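Local coordinates for CCMAN5 (Cellulosimicrobium cellulans, PDB 2XSG), which is a glycoside hydrolase family 92 alpha-mannosidase that enables mannose-6-phosphate modification of yeast-produced human lysosomal enzymes, probably by trimming mannose residues from their glycans, at residues A[569-574]-A[596-601]; A[81-86]-A[132-137]; A[614-619]-A[691-696]. All coordinates share one frame; numbering follows the deposited sequence.

All three contacts are small, largely buried and apolar; only contact 3 has a partly exposed touching residue, T616. What differs is the kind of surface that meets. Contact 2 joins two beta sheets through aliphatic groups in the N-terminal domain, its nearest atoms about 37 Å from contact 1 and 31 Å from contact 3. Contacts 1 and 3 are neighbours in the catalytic region, and both involve helix 604-616: its W610 packs on both phenylalanines of contact 1, and the helix supplies Y615 and T616 to contact 3. They touch where Y596 OH lies 4.0 Å from Y615 CE2. Contact 1 is ring on ring, whereas contact 3 sets a methyl over a ring.

Contact 1: A[569-574]-A[596-601]; sequences HMFGEH and YLFNYT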
ATOM      1  N   HIS A 569      14.249 -26.655   1.372  1.00  6.62           N
ATOM      2  CA  HIS A 569      13.492 -26.932   2.597  1.00  7.31           C
ATOM      3  C   HIS A 569      12.494 -25.807   2.937  1.00  7.55           C
ATOM      4  O   HIS A 569      11.366 -26.086   3.374  1.00  7.97           O
ATOM      5  CB  HIS A 569      14.440 -27.145   3.781  1.00  7.15           C
ATOM      6  CG  HIS A 569      13.788 -27.795   4.961  1.00  7.62           C
ATOM      7  ND1 HIS A 569      13.381 -29.111   4.952  1.00  8.14           N
ATOM      8  CD2 HIS A 569      13.468 -27.312   6.184  1.00  8.98           C
ATOM      9  CE1 HIS A 569      12.839 -29.413   6.119  1.00  7.57           C
ATOM     10  NE2 HIS A 569      12.883 -28.340   6.888  1.00  8.38           N
ATOM     11  N   MET A 570      12.912 -24.554   2.736  1.00  7.54           N
ATOM     12  CA  MET A 570      12.039 -23.368   2.908  1.00  7.92           C
ATOM     13  C   MET A 570      10.695 -23.511   2.188  1.00  7.27           C
ATOM     14  O   MET A 570       9.653 -23.053   2.671  1.00  7.41           O
ATOM     15  CB  MET A 570      12.740 -22.121   2.376  1.00  8.64           C
ATOM     16  CG  MET A 570      11.991 -20.809   2.629  1.00 11.03           C
ATOM     17  SD  MET A 570      12.259 -20.296   4.330  1.00 15.49           S
ATOM     18  CE  MET A 570      11.275 -18.803   4.394  1.00 15.01           C
ATOM     19  N   PHE A 571      10.727 -24.144   1.027  1.00  7.28           N
ATOM     20  CA  PHE A 571       9.522 -24.335   0.224  1.00  7.04           C
ATOM     21  C   PHE A 571       8.966 -25.758   0.199  1.00  7.23           C
ATOM     22  O   PHE A 571       8.135 -26.085  -0.659  1.00  7.47           O
ATOM     23  CB  PHE A 571       9.752 -23.787  -1.189  1.00  7.06           C
ATOM     24  CG  PHE A 571       9.751 -22.311  -1.234  1.00  6.66           C
ATOM     25  CD1 PHE A 571       8.609 -21.618  -1.628  1.00  6.96           C
ATOM     26  CD2 PHE A 571      10.871 -21.594  -0.823  1.00  7.25           C
ATOM     27  CE1 PHE A 571       8.598 -20.226  -1.633  1.00  5.58           C
ATOM     28  CE2 PHE A 571      10.864 -20.211  -0.822  1.00  5.59           C
ATOM     29  CZ  PHE A 571       9.724 -19.528  -1.222  1.00  3.93           C
ATOM     30  N   GLY A 572       9.398 -26.582   1.154  1.00  7.28           N
ATOM     31  CA  GLY A 572       8.922 -27.965   1.286  1.00  8.17           C
ATOM     32  C   GLY A 572       9.053 -28.804   0.025  1.00  8.82           C
ATOM     33  O   GLY A 572       8.200 -29.640  -0.250  1.00  8.78           O
ATOM     34  N   GLU A 573      10.121 -28.585  -0.739  1.00  9.46           N
ATOM     35  CA  GLU A 573      10.320 -29.288  -2.027  1.00 10.14           C
ATOM     36  C   GLU A 573      10.420 -30.814  -1.897  1.00 10.81           C
ATOM     37  O   GLU A 573      10.046 -31.557  -2.824  1.00 10.49           O
ATOM     38  CB  GLU A 573      11.556 -28.748  -2.758  1.00 10.16           C
ATOM     39  CG  GLU A 573      11.354 -27.388  -3.403  1.00 10.24           C
ATOM     40  CD  GLU A 573      10.451 -27.429  -4.638  1.00 11.46           C
ATOM     41  OE1 GLU A 573      10.258 -28.510  -5.229  1.00 12.22           O
ATOM     42  OE2 GLU A 573       9.911 -26.369  -5.016  1.00 12.25           O
ATOM     43  N   HIS A 574      10.904 -31.267  -0.744  1.00 10.80           N
ATOM     44  CA  HIS A 574      10.999 -32.694  -0.410  1.00 11.27           C
ATOM     45  C   HIS A 574       9.654 -33.307  -0.014  1.00 11.72           C
ATOM     46  O   HIS A 574       9.552 -34.532   0.103  1.00 11.54           O
ATOM     47  CB  HIS A 574      11.937 -32.860   0.783  1.00 11.16           C
ATOM     48  CG  HIS A 574      11.449 -32.152   2.005  1.00 11.80           C
ATOM     49  ND1 HIS A 574      10.866 -32.812   3.063  1.00 14.00           N
ATOM     50  CD2 HIS A 574      11.405 -30.835   2.312  1.00 12.08           C
ATOM     51  CE1 HIS A 574      10.503 -31.935   3.982  1.00 13.20           C
ATOM     52  NE2 HIS A 574      10.813 -30.728   3.548  1.00 13.70           N
ATOM     53  N   TYR A 596      12.149 -15.739  -5.041  1.00  5.68           N
ATOM     54  CA  TYR A 596      13.145 -15.373  -6.036  1.00  6.02           C
ATOM     55  C   TYR A 596      14.581 -15.709  -5.623  1.00  5.93           C
ATOM     56  O   TYR A 596      15.519 -15.387  -6.355  1.00  6.02           O
ATOM     57  CB  TYR A 596      13.022 -13.881  -6.389  1.00  6.63           C
ATOM     58  CG  TYR A 596      11.663 -13.505  -6.949  1.00  7.00           C
ATOM     59  CD1 TYR A 596      10.613 -13.156  -6.102  1.00  8.31           C
ATOM     60  CD2 TYR A 596      11.432 -13.502  -8.327  1.00  8.60           C
ATOM     61  CE1 TYR A 596       9.357 -12.817  -6.611  1.00  8.74           C
ATOM     62  CE2 TYR A 596      10.182 -13.171  -8.844  1.00  8.20           C
ATOM     63  CZ  TYR A 596       9.156 -12.825  -7.983  1.00  8.72           C
ATOM     64  OH  TYR A 596       7.921 -12.488  -8.491  1.00 10.37           O
ATOM     65  N   LEU A 597      14.768 -16.354  -4.473  1.00  5.45           N
ATOM     66  CA  LEU A 597      16.135 -16.668  -4.030  1.00  4.94           C
ATOM     67  C   LEU A 597      16.741 -17.932  -4.637  1.00  5.21           C
ATOM     68  O   LEU A 597      17.945 -18.175  -4.512  1.00  5.00           O
ATOM     69  CB  LEU A 597      16.236 -16.676  -2.502  1.00  4.79           C
ATOM     70  CG  LEU A 597      15.735 -15.380  -1.849  1.00  3.93           C
ATOM     71  CD1 LEU A 597      15.926 -15.422  -0.339  1.00  2.00           C
ATOM     72  CD2 LEU A 597      16.414 -14.154  -2.449  1.00  3.25           C
ATOM     73  N   PHE A 598      15.911 -18.736  -5.293  1.00  5.14           N
ATOM     74  CA  PHE A 598      16.407 -19.903  -6.009  1.00  5.47           C
ATOM     75  C   PHE A 598      17.371 -19.528  -7.137  1.00  6.23           C
ATOM     76  O   PHE A 598      18.243 -20.331  -7.489  1.00  6.45           O
ATOM     77  CB  PHE A 598      15.252 -20.765  -6.526  1.00  5.61           C
ATOM     78  CG  PHE A 598      14.495 -21.477  -5.447  1.00  3.84           C
ATOM     79  CD1 PHE A 598      13.207 -21.058  -5.092  1.00  4.46           C
ATOM     80  CD2 PHE A 598      15.056 -22.571  -4.788  1.00  3.48           C
ATOM     81  CE1 PHE A 598      12.472 -21.736  -4.112  1.00  5.21           C
ATOM     82  CE2 PHE A 598      14.335 -23.255  -3.804  1.00  4.51           C
ATOM     83  CZ  PHE A 598      13.036 -22.828  -3.460  1.00  4.95           C
ATOM     84  N   ASN A 599      17.221 -18.310  -7.678  1.00  6.28           N
ATOM     85  CA  ASN A 599      18.163 -17.745  -8.646  1.00  6.53           C
ATOM     86  C   ASN A 599      19.577 -17.666  -8.062  1.00  7.02           C
ATOM     87  O   ASN A 599      20.564 -17.757  -8.781  1.00  7.23           O
ATOM     88  CB  ASN A 599      17.743 -16.323  -9.048  1.00  6.40           C
ATOM     89  CG  ASN A 599      16.539 -16.285  -9.973  1.00  6.83           C
ATOM     90  OD1 ASN A 599      16.010 -17.315 -10.388  1.00  5.15           O
ATOM     91  ND2 ASN A 599      16.093 -15.071 -10.297  1.00  7.00           N
ATOM     92  N   TYR A 600      19.661 -17.481  -6.751  1.00  7.60           N
ATOM     93  CA  TYR A 600      20.944 -17.352  -6.061  1.00  7.92           C
ATOM     94  C   TYR A 600      21.548 -18.692  -5.703  1.00  8.32           C
ATOM     95  O   TYR A 600      22.752 -18.776  -5.473  1.00  8.30           O
ATOM     96  CB  TYR A 600      20.793 -16.538  -4.780  1.00  7.70           C
ATOM     97  CG  TYR A 600      20.451 -15.070  -4.973  1.00  8.17           C
ATOM     98  CD1 TYR A 600      19.135 -14.667  -5.251  1.00  7.32           C
ATOM     99  CD2 TYR A 600      21.429 -14.080  -4.845  1.00  6.69           C
ATOM    100  CE1 TYR A 600      18.807 -13.318  -5.404  1.00  7.36           C
ATOM    101  CE2 TYR A 600      21.097 -12.708  -4.991  1.00  6.88           C
ATOM    102  CZ  TYR A 600      19.777 -12.349  -5.260  1.00  6.20           C
ATOM    103  OH  TYR A 600      19.423 -11.028  -5.428  1.00  7.20           O
ATOM    104  N   THR A 601      20.723 -19.736  -5.642  1.00  8.73           N
ATOM    105  CA  THR A 601      21.226 -21.072  -5.327  1.00  9.25           C
ATOM    106  C   THR A 601      21.416 -21.927  -6.563  1.00  9.25           C
ATOM    107  O   THR A 601      21.520 -23.150  -6.447  1.00  9.67           O
ATOM    108  CB  THR A 601      20.289 -21.854  -4.376  1.00  9.66           C
ATOM    109  OG1 THR A 601      18.976 -21.936  -4.952  1.00  8.94           O
ATOM    110  CG2 THR A 601      20.239 -21.200  -2.994  1.00  9.94           C
TER
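F571 and F598 meet ring against ring, F571 CD2 standing 3.6 Å from F598 CZ. F598 reaches over one face of the F571 ring with its outer rim: CE1 lies 3.7 Å from F571 CD2 and 4.0 Å from F571 CE2. The planes are inclined at 58° with centroids 5.3 Å apart, an oblique aromatic pair. In both residues CG sits beside the backbone N (chi1 -74° in F571, -70° in F598), which sends each ring across the gap between the two backbones, where the CA atoms of F571 and F598 are still 10.3 Å apart. W610 of helix 604-616 packs on both rings, H584 stacks on F571, and M567 and L606 touch F598, making this the dense part of the contact. F571 is the first residue past helix 560-570, which ends in a Schellman motif: G572, at positive phi, is the C-prime residue, its N bonded to H569 O at 3.0 Å, while E573 N reaches the carbonyl of the residue before H569. The loop carrying F598 leads into helix 604-616, so the two rings fill the space between consecutive helices of the catalytic domain, an (alpha/alpha)6 barrel in this family. Beyond the motif the packing thins toward solvent. E573 is partly exposed, and its CG comes no nearer than 4.9 Å to F598 CZ; OE2 instead takes a salt bridge from K609 and a hydrogen bond from W610 NE1, bridging to the same helix with charge. H574, next along, is exposed.

Contact 2: A[81-86]-A[132-137]; sequences VVPTSG and GTIEAE
T84 OG1 accepts a hydrogen bond from G86 N at 3.0 Å, with a fairly straight N-H...O angle of 161°, closing an ST turn. T84 CB points away from 132-137, and the side chain packs on V120; it is the backbone of T84 that faces I134, with CD1 of the isoleucine 4.2 Å from T84 CA. The main apolar touch is one residue earlier, where P83 CB meets I134 CG2 at 3.9 Å and P83 CG follows at 4.2 Å. I134 thus divides its branches. CG2, anti to the backbone N, meets the CB-CG edge of the proline ring, while CG1 lies beside that N (chi1 -57°) and, with chi2 near 166°, carries CD1 to the main chain of P83 and T84, 3.9 Å from P83 O. The two side chains run at a slant to one another, and the 7.6 Å between the CA atoms of P83 and I134 is bridged mainly by these methyl and methylene groups. L117, Y149 and F151 also pack on P83, and the side chains of H99 and N119 touch I134. On strand 133-140, I134 and A136 point inward, whereas E135 is turned to the exposed side and the partly exposed E137 forms a salt bridge with R148. S85 OG is hydrogen-bonded to N119 ND2, a polar tie next to the apolar patch. Strand 80-84 is the outermost strand of a five-stranded antiparallel sheet, and strand 133-140 belongs to a larger antiparallel sheet. Apolar packing between two such sheets is consistent with the beta-sandwich, galactose-mutarotase-like N-terminal domain of family 92 enzymes.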
ATOM      1  N   VAL A  81     -20.704  11.720   4.968  1.00  3.12           N
ATOM      2  CA  VAL A  81     -21.893  12.329   4.362  1.00  2.38           C
ATOM      3  C   VAL A  81     -22.984  11.269   4.153  1.00  2.49           C
ATOM      4  O   VAL A  81     -22.783  10.309   3.421  1.00  2.00           O
ATOM      5  CB  VAL A  81     -21.547  13.014   3.019  1.00  2.67           C
ATOM      6  CG1 VAL A  81     -22.833  13.478   2.268  1.00  2.00           C
ATOM      7  CG2 VAL A  81     -20.536  14.186   3.228  1.00  2.00           C
ATOM      8  N   VAL A  82     -24.122  11.462   4.816  1.00  2.07           N
ATOM      9  CA  VAL A  82     -25.209  10.499   4.844  1.00  2.66           C
ATOM     10  C   VAL A  82     -26.490  11.108   4.260  1.00  2.63           C
ATOM     11  O   VAL A  82     -27.048  12.045   4.854  1.00  3.18           O
ATOM     12  CB  VAL A  82     -25.525  10.033   6.306  1.00  2.50           C
ATOM     13  CG1 VAL A  82     -26.659   9.010   6.319  1.00  2.00           C
ATOM     14  CG2 VAL A  82     -24.290   9.449   6.973  1.00  3.01           C
ATOM     15  N   PRO A  83     -26.981  10.568   3.124  1.00  2.86           N
ATOM     16  CA  PRO A  83     -28.259  11.026   2.582  1.00  3.10           C
ATOM     17  C   PRO A  83     -29.436  10.427   3.358  1.00  3.38           C
ATOM     18  O   PRO A  83     -29.400   9.249   3.733  1.00  3.67           O
ATOM     19  CB  PRO A  83     -28.234  10.483   1.149  1.00  3.11           C
ATOM     20  CG  PRO A  83     -27.445   9.216   1.259  1.00  3.21           C
ATOM     21  CD  PRO A  83     -26.380   9.515   2.282  1.00  2.92           C
ATOM     22  N   THR A  84     -30.464  11.236   3.604  1.00  3.07           N
ATOM     23  CA  THR A  84     -31.627  10.783   4.359  1.00  3.64           C
ATOM     24  C   THR A  84     -32.861  11.629   4.057  1.00  3.67           C
ATOM     25  O   THR A  84     -32.738  12.810   3.706  1.00  4.18           O
ATOM     26  CB  THR A  84     -31.348  10.776   5.873  1.00  3.35           C
ATOM     27  OG1 THR A  84     -32.453  10.187   6.557  1.00  4.42           O
ATOM     28  CG2 THR A  84     -31.092  12.194   6.408  1.00  4.49           C
ATOM     29  N   SER A  85     -34.042  11.021   4.177  1.00  4.06           N
ATOM     30  CA  SER A  85     -35.299  11.767   4.077  1.00  3.93           C
ATOM     31  C   SER A  85     -35.856  12.017   5.464  1.00  4.38           C
ATOM     32  O   SER A  85     -36.942  12.583   5.615  1.00  4.39           O
ATOM     33  CB  SER A  85     -36.325  11.027   3.216  1.00  3.68           C
ATOM     34  OG  SER A  85     -35.808  10.812   1.922  1.00  4.10           O
ATOM     35  N   GLY A  86     -35.104  11.597   6.474  1.00  4.68           N
ATOM     36  CA  GLY A  86     -35.485  11.839   7.862  1.00  4.58           C
ATOM     37  C   GLY A  86     -35.166  13.241   8.336  1.00  5.38           C
ATOM     38  O   GLY A  86     -34.535  14.021   7.613  1.00  4.37           O
ATOM     39  N   GLY A 132     -39.141   3.678  -1.563  1.00  9.04           N
ATOM     40  CA  GLY A 132     -38.328   4.333  -2.577  1.00  9.13           C
ATOM     41  C   GLY A 132     -36.825   4.204  -2.400  1.00  9.14           C
ATOM     42  O   GLY A 132     -36.337   3.593  -1.449  1.00  9.38           O
ATOM     43  N   THR A 133     -36.088   4.812  -3.324  1.00  9.04           N
ATOM     44  CA  THR A 133     -34.648   4.615  -3.410  1.00  8.85           C
ATOM     45  C   THR A 133     -33.904   5.940  -3.458  1.00  8.29           C
ATOM     46  O   THR A 133     -34.312   6.856  -4.174  1.00  8.01           O
ATOM     47  CB  THR A 133     -34.327   3.695  -4.624  1.00  8.93           C
ATOM     48  OG1 THR A 133     -34.859   2.394  -4.352  1.00 10.00           O
ATOM     49  CG2 THR A 133     -32.832   3.560  -4.867  1.00 10.22           C
ATOM     50  N   ILE A 134     -32.849   6.059  -2.652  1.00  7.43           N
ATOM     51  CA  ILE A 134     -31.929   7.167  -2.787  1.00  7.14           C
ATOM     52  C   ILE A 134     -30.786   6.683  -3.688  1.00  7.46           C
ATOM     53  O   ILE A 134     -29.972   5.839  -3.283  1.00  7.29           O
ATOM     54  CB  ILE A 134     -31.365   7.657  -1.432  1.00  7.40           C
ATOM     55  CG1 ILE A 134     -32.494   8.076  -0.466  1.00  6.98           C
ATOM     56  CG2 ILE A 134     -30.380   8.801  -1.657  1.00  6.76           C
ATOM     57  CD1 ILE A 134     -32.020   8.246   0.984  1.00  9.09           C
ATOM     58  N   GLU A 135     -30.754   7.192  -4.918  1.00  7.05           N
ATOM     59  CA  GLU A 135     -29.720   6.800  -5.875  1.00  7.03           C
ATOM     60  C   GLU A 135     -28.513   7.670  -5.574  1.00  6.45           C
ATOM     61  O   GLU A 135     -28.603   8.881  -5.631  1.00  6.35           O
ATOM     62  CB  GLU A 135     -30.188   6.997  -7.325  1.00  7.47           C
ATOM     63  CG  GLU A 135     -31.403   6.127  -7.751  1.00 11.01           C
ATOM     64  CD  GLU A 135     -31.057   4.656  -8.030  1.00 16.08           C
ATOM     65  OE1 GLU A 135     -29.889   4.219  -7.832  1.00 18.15           O
ATOM     66  OE2 GLU A 135     -31.972   3.918  -8.453  1.00 19.94           O
ATOM     67  N   ALA A 136     -27.405   7.042  -5.209  1.00  5.84           N
ATOM     68  CA  ALA A 136     -26.210   7.766  -4.836  1.00  5.25           C
ATOM     69  C   ALA A 136     -25.113   7.517  -5.860  1.00  4.73           C
ATOM     70  O   ALA A 136     -24.803   6.379  -6.192  1.00  4.61           O
ATOM     71  CB  ALA A 136     -25.760   7.347  -3.468  1.00  5.11           C
ATOM     72  N   GLU A 137     -24.528   8.600  -6.350  1.00  3.93           N
ATOM     73  CA  GLU A 137     -23.353   8.523  -7.194  1.00  3.46           C
ATOM     74  C   GLU A 137     -22.254   9.427  -6.602  1.00  3.15           C
ATOM     75  O   GLU A 137     -22.510  10.587  -6.278  1.00  2.65           O
ATOM     76  CB  GLU A 137     -23.684   9.027  -8.592  1.00  3.89           C
ATOM     77  CG  GLU A 137     -24.616   8.155  -9.417  1.00  3.76           C
ATOM     78  CD  GLU A 137     -25.150   8.904 -10.616  1.00  3.02           C
ATOM     79  OE1 GLU A 137     -24.640   8.696 -11.719  1.00  2.00           O
ATOM     80  OE2 GLU A 137     -26.048   9.752 -10.444  1.00  4.37           O
TER

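Contact 3: A[614-619]-A[691-696]; sequences IYTKET and SPFFDS
The F693 ring carries T616 CG2 over one face, 3.4 Å above the plane and shifted toward the rim, and S691 O at its edge, in the ring plane. The methyl is 3.7 Å from the ring centroid and 22° off the normal, a CH-pi contact; its closest carbon is F693 CE2, at 3.5 Å. Y615 adds its CB, 3.7 Å from F693 CZ at an oblique approach, while its ring meets that of Y648 and takes I614 CG2 on one face. F693 CB in turn sits over the centre of the F694 ring, 3.8 Å above it. Past the phenylalanines, D695 and S696 both face D296 in a classic beta bulge. T616 owes its pose to a chi1 of 76°: OG1 falls between the backbone N and the carbonyl carbon and bonds R612 O one turn back, while CG2 is directed at F693. Its hydroxyl is thereby tied to its own helix and its methyl is what meets the loop. L307, A673 and A674 pack on F693 as well, so helices 306-318 and 665-675 help enclose it. The calcium ion held by N588, E589 and D662 is about 13 Å from the Y615 side chain. Helix 604-616 is thus joined through a CH-pi contact to the loop before strand 696-700, within the catalytic region of the family 92 fold.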
ATOM      1  N   ILE A 614       2.574 -19.048  -6.762  1.00  4.20           N
ATOM      2  CA  ILE A 614       2.079 -18.179  -5.688  1.00  4.67           C
ATOM      3  C   ILE A 614       1.094 -17.158  -6.242  1.00  4.51           C
ATOM      4  O   ILE A 614       0.060 -16.888  -5.634  1.00  4.71           O
ATOM      5  CB  ILE A 614       3.245 -17.469  -4.931  1.00  4.65           C
ATOM      6  CG1 ILE A 614       4.097 -18.497  -4.172  1.00  4.93           C
ATOM      7  CG2 ILE A 614       2.706 -16.424  -3.884  1.00  4.94           C
ATOM      8  CD1 ILE A 614       5.496 -17.991  -3.772  1.00  4.56           C
ATOM      9  N   TYR A 615       1.406 -16.593  -7.398  1.00  4.36           N
ATOM     10  CA  TYR A 615       0.621 -15.450  -7.891  1.00  4.85           C
ATOM     11  C   TYR A 615      -0.541 -15.823  -8.814  1.00  4.88           C
ATOM     12  O   TYR A 615      -1.465 -15.035  -8.973  1.00  4.85           O
ATOM     13  CB  TYR A 615       1.520 -14.410  -8.559  1.00  4.49           C
ATOM     14  CG  TYR A 615       2.439 -13.739  -7.583  1.00  4.42           C
ATOM     15  CD1 TYR A 615       2.002 -12.650  -6.836  1.00  2.73           C
ATOM     16  CD2 TYR A 615       3.743 -14.206  -7.393  1.00  3.36           C
ATOM     17  CE1 TYR A 615       2.826 -12.028  -5.921  1.00  3.05           C
ATOM     18  CE2 TYR A 615       4.590 -13.592  -6.480  1.00  5.84           C
ATOM     19  CZ  TYR A 615       4.125 -12.491  -5.744  1.00  4.73           C
ATOM     20  OH  TYR A 615       4.956 -11.871  -4.838  1.00  2.80           O
ATOM     21  N   THR A 616      -0.504 -17.016  -9.415  1.00  4.35           N
ATOM     22  CA  THR A 616      -1.540 -17.352 -10.401  1.00  4.62           C
ATOM     23  C   THR A 616      -2.183 -18.727 -10.228  1.00  4.83           C
ATOM     24  O   THR A 616      -3.080 -19.061 -10.991  1.00  4.84           O
ATOM     25  CB  THR A 616      -1.055 -17.235 -11.855  1.00  3.73           C
ATOM     26  OG1 THR A 616      -0.237 -18.362 -12.185  1.00  3.10           O
ATOM     27  CG2 THR A 616      -0.271 -15.961 -12.078  1.00  4.12           C
ATOM     28  N   LYS A 617      -1.736 -19.494  -9.234  1.00  4.97           N
ATOM     29  CA  LYS A 617      -2.222 -20.856  -8.999  1.00  6.36           C
ATOM     30  C   LYS A 617      -2.549 -21.067  -7.509  1.00  6.86           C
ATOM     31  O   LYS A 617      -2.475 -20.130  -6.715  1.00  7.32           O
ATOM     32  CB  LYS A 617      -1.164 -21.873  -9.455  1.00  5.97           C
ATOM     33  CG  LYS A 617      -0.775 -21.771 -10.933  1.00  6.46           C
ATOM     34  CD  LYS A 617       0.338 -22.760 -11.268  1.00  5.11           C
ATOM     35  CE  LYS A 617       0.689 -22.747 -12.741  1.00  5.34           C
ATOM     36  NZ  LYS A 617      -0.404 -23.278 -13.603  1.00  6.95           N
ATOM     37  N   GLU A 618      -2.934 -22.288  -7.154  1.00  7.03           N
ATOM     38  CA  GLU A 618      -3.127 -22.675  -5.767  1.00  7.91           C
ATOM     39  C   GLU A 618      -1.789 -23.080  -5.195  1.00  7.81           C
ATOM     40  O   GLU A 618      -1.022 -23.768  -5.863  1.00  7.83           O
ATOM     41  CB  GLU A 618      -4.049 -23.878  -5.664  1.00  7.83           C
ATOM     42  CG  GLU A 618      -5.486 -23.640  -6.061  1.00 11.27           C
ATOM     43  CD  GLU A 618      -6.402 -24.677  -5.439  1.00 14.13           C
ATOM     44  OE1 GLU A 618      -5.916 -25.793  -5.151  1.00 17.08           O
ATOM     45  OE2 GLU A 618      -7.588 -24.367  -5.199  1.00 15.91           O
ATOM     46  N   THR A 619      -1.506 -22.652  -3.969  1.00  7.07           N
ATOM     47  CA  THR A 619      -0.324 -23.110  -3.238  1.00  6.88           C
ATOM     48  C   THR A 619      -0.691 -23.564  -1.833  1.00  7.07           C
ATOM     49  O   THR A 619      -1.765 -23.220  -1.326  1.00  6.54           O
ATOM     50  CB  THR A 619       0.735 -21.993  -3.068  1.00  7.10           C
ATOM     51  OG1 THR A 619       0.090 -20.787  -2.622  1.00  6.62           O
ATOM     52  CG2 THR A 619       1.478 -21.743  -4.378  1.00  6.81           C
ATOM     53  N   SER A 691       8.935 -15.401 -13.615  1.00  6.80           N
ATOM     54  CA  SER A 691       8.185 -16.069 -14.672  1.00  7.27           C
ATOM     55  C   SER A 691       7.145 -15.114 -15.260  1.00  7.25           C
ATOM     56  O   SER A 691       5.996 -15.094 -14.803  1.00  7.33           O
ATOM     57  CB  SER A 691       7.521 -17.336 -14.115  1.00  7.44           C
ATOM     58  OG  SER A 691       6.759 -18.016 -15.106  1.00  8.73           O
ATOM     59  N   PRO A 692       7.541 -14.303 -16.268  1.00  7.03           N
ATOM     60  CA  PRO A 692       6.585 -13.359 -16.862  1.00  6.85           C
ATOM     61  C   PRO A 692       5.290 -14.060 -17.268  1.00  6.38           C
ATOM     62  O   PRO A 692       5.344 -15.121 -17.904  1.00  6.46           O
ATOM     63  CB  PRO A 692       7.303 -12.815 -18.112  1.00  6.95           C
ATOM     64  CG  PRO A 692       8.716 -13.255 -18.029  1.00  7.37           C
ATOM     65  CD  PRO A 692       8.879 -14.246 -16.894  1.00  7.71           C
ATOM     66  N   PHE A 693       4.145 -13.471 -16.909  1.00  6.02           N
ATOM     67  CA  PHE A 693       2.835 -14.110 -17.111  1.00  6.34           C
ATOM     68  C   PHE A 693       2.326 -14.037 -18.535  1.00  6.15           C
ATOM     69  O   PHE A 693       1.593 -14.917 -18.959  1.00  5.89           O
ATOM     70  CB  PHE A 693       1.723 -13.472 -16.257  1.00  6.44           C
ATOM     71  CG  PHE A 693       1.965 -13.473 -14.772  1.00  5.28           C
ATOM     72  CD1 PHE A 693       3.075 -14.092 -14.202  1.00  4.45           C
ATOM     73  CD2 PHE A 693       1.018 -12.885 -13.938  1.00  3.54           C
ATOM     74  CE1 PHE A 693       3.259 -14.080 -12.837  1.00  5.70           C
ATOM     75  CE2 PHE A 693       1.195 -12.859 -12.568  1.00  4.58           C
ATOM     76  CZ  PHE A 693       2.317 -13.463 -12.012  1.00  5.56           C
ATOM     77  N   PHE A 694       2.665 -12.965 -19.245  1.00  5.99           N
ATOM     78  CA  PHE A 694       1.969 -12.626 -20.491  1.00  6.87           C
ATOM     79  C   PHE A 694       2.845 -12.733 -21.733  1.00  7.03           C
ATOM     80  O   PHE A 694       4.071 -12.591 -21.658  1.00  7.11           O
ATOM     81  CB  PHE A 694       1.354 -11.228 -20.386  1.00  6.88           C
ATOM     82  CG  PHE A 694       0.446 -11.055 -19.189  1.00  7.02           C
ATOM     83  CD1 PHE A 694      -0.711 -11.803 -19.060  1.00  8.15           C
ATOM     84  CD2 PHE A 694       0.752 -10.147 -18.192  1.00  7.48           C
ATOM     85  CE1 PHE A 694      -1.550 -11.642 -17.947  1.00  8.90           C
ATOM     86  CE2 PHE A 694      -0.079  -9.982 -17.079  1.00  5.38           C
ATOM     87  CZ  PHE A 694      -1.228 -10.721 -16.964  1.00  6.72           C
ATOM     88  N   ASP A 695       2.203 -12.985 -22.870  1.00  7.21           N
ATOM     89  CA  ASP A 695       2.900 -13.114 -24.151  1.00  7.56           C
ATOM     90  C   ASP A 695       3.748 -11.884 -24.454  1.00  7.40           C
ATOM     91  O   ASP A 695       4.875 -12.012 -24.908  1.00  7.48           O
ATOM     92  CB  ASP A 695       1.905 -13.368 -25.290  1.00  7.90           C
ATOM     93  CG  ASP A 695       1.107 -14.622 -25.077  1.00  9.68           C
ATOM     94  OD1 ASP A 695       0.441 -14.705 -24.024  1.00 10.79           O
ATOM     95  OD2 ASP A 695       1.159 -15.525 -25.949  1.00 12.10           O
ATOM     96  N   SER A 696       3.190 -10.703 -24.203  1.00  7.03           N
ATOM     97  CA  SER A 696       3.919  -9.450 -24.328  1.00  6.91           C
ATOM     98  C   SER A 696       3.455  -8.488 -23.229  1.00  7.35           C
ATOM     99  O   SER A 696       2.250  -8.388 -22.954  1.00  7.37           O
ATOM    100  CB  SER A 696       3.686  -8.827 -25.715  1.00  7.05           C
ATOM    101  OG  SER A 696       4.375  -7.585 -25.844  1.00  5.81           O
TER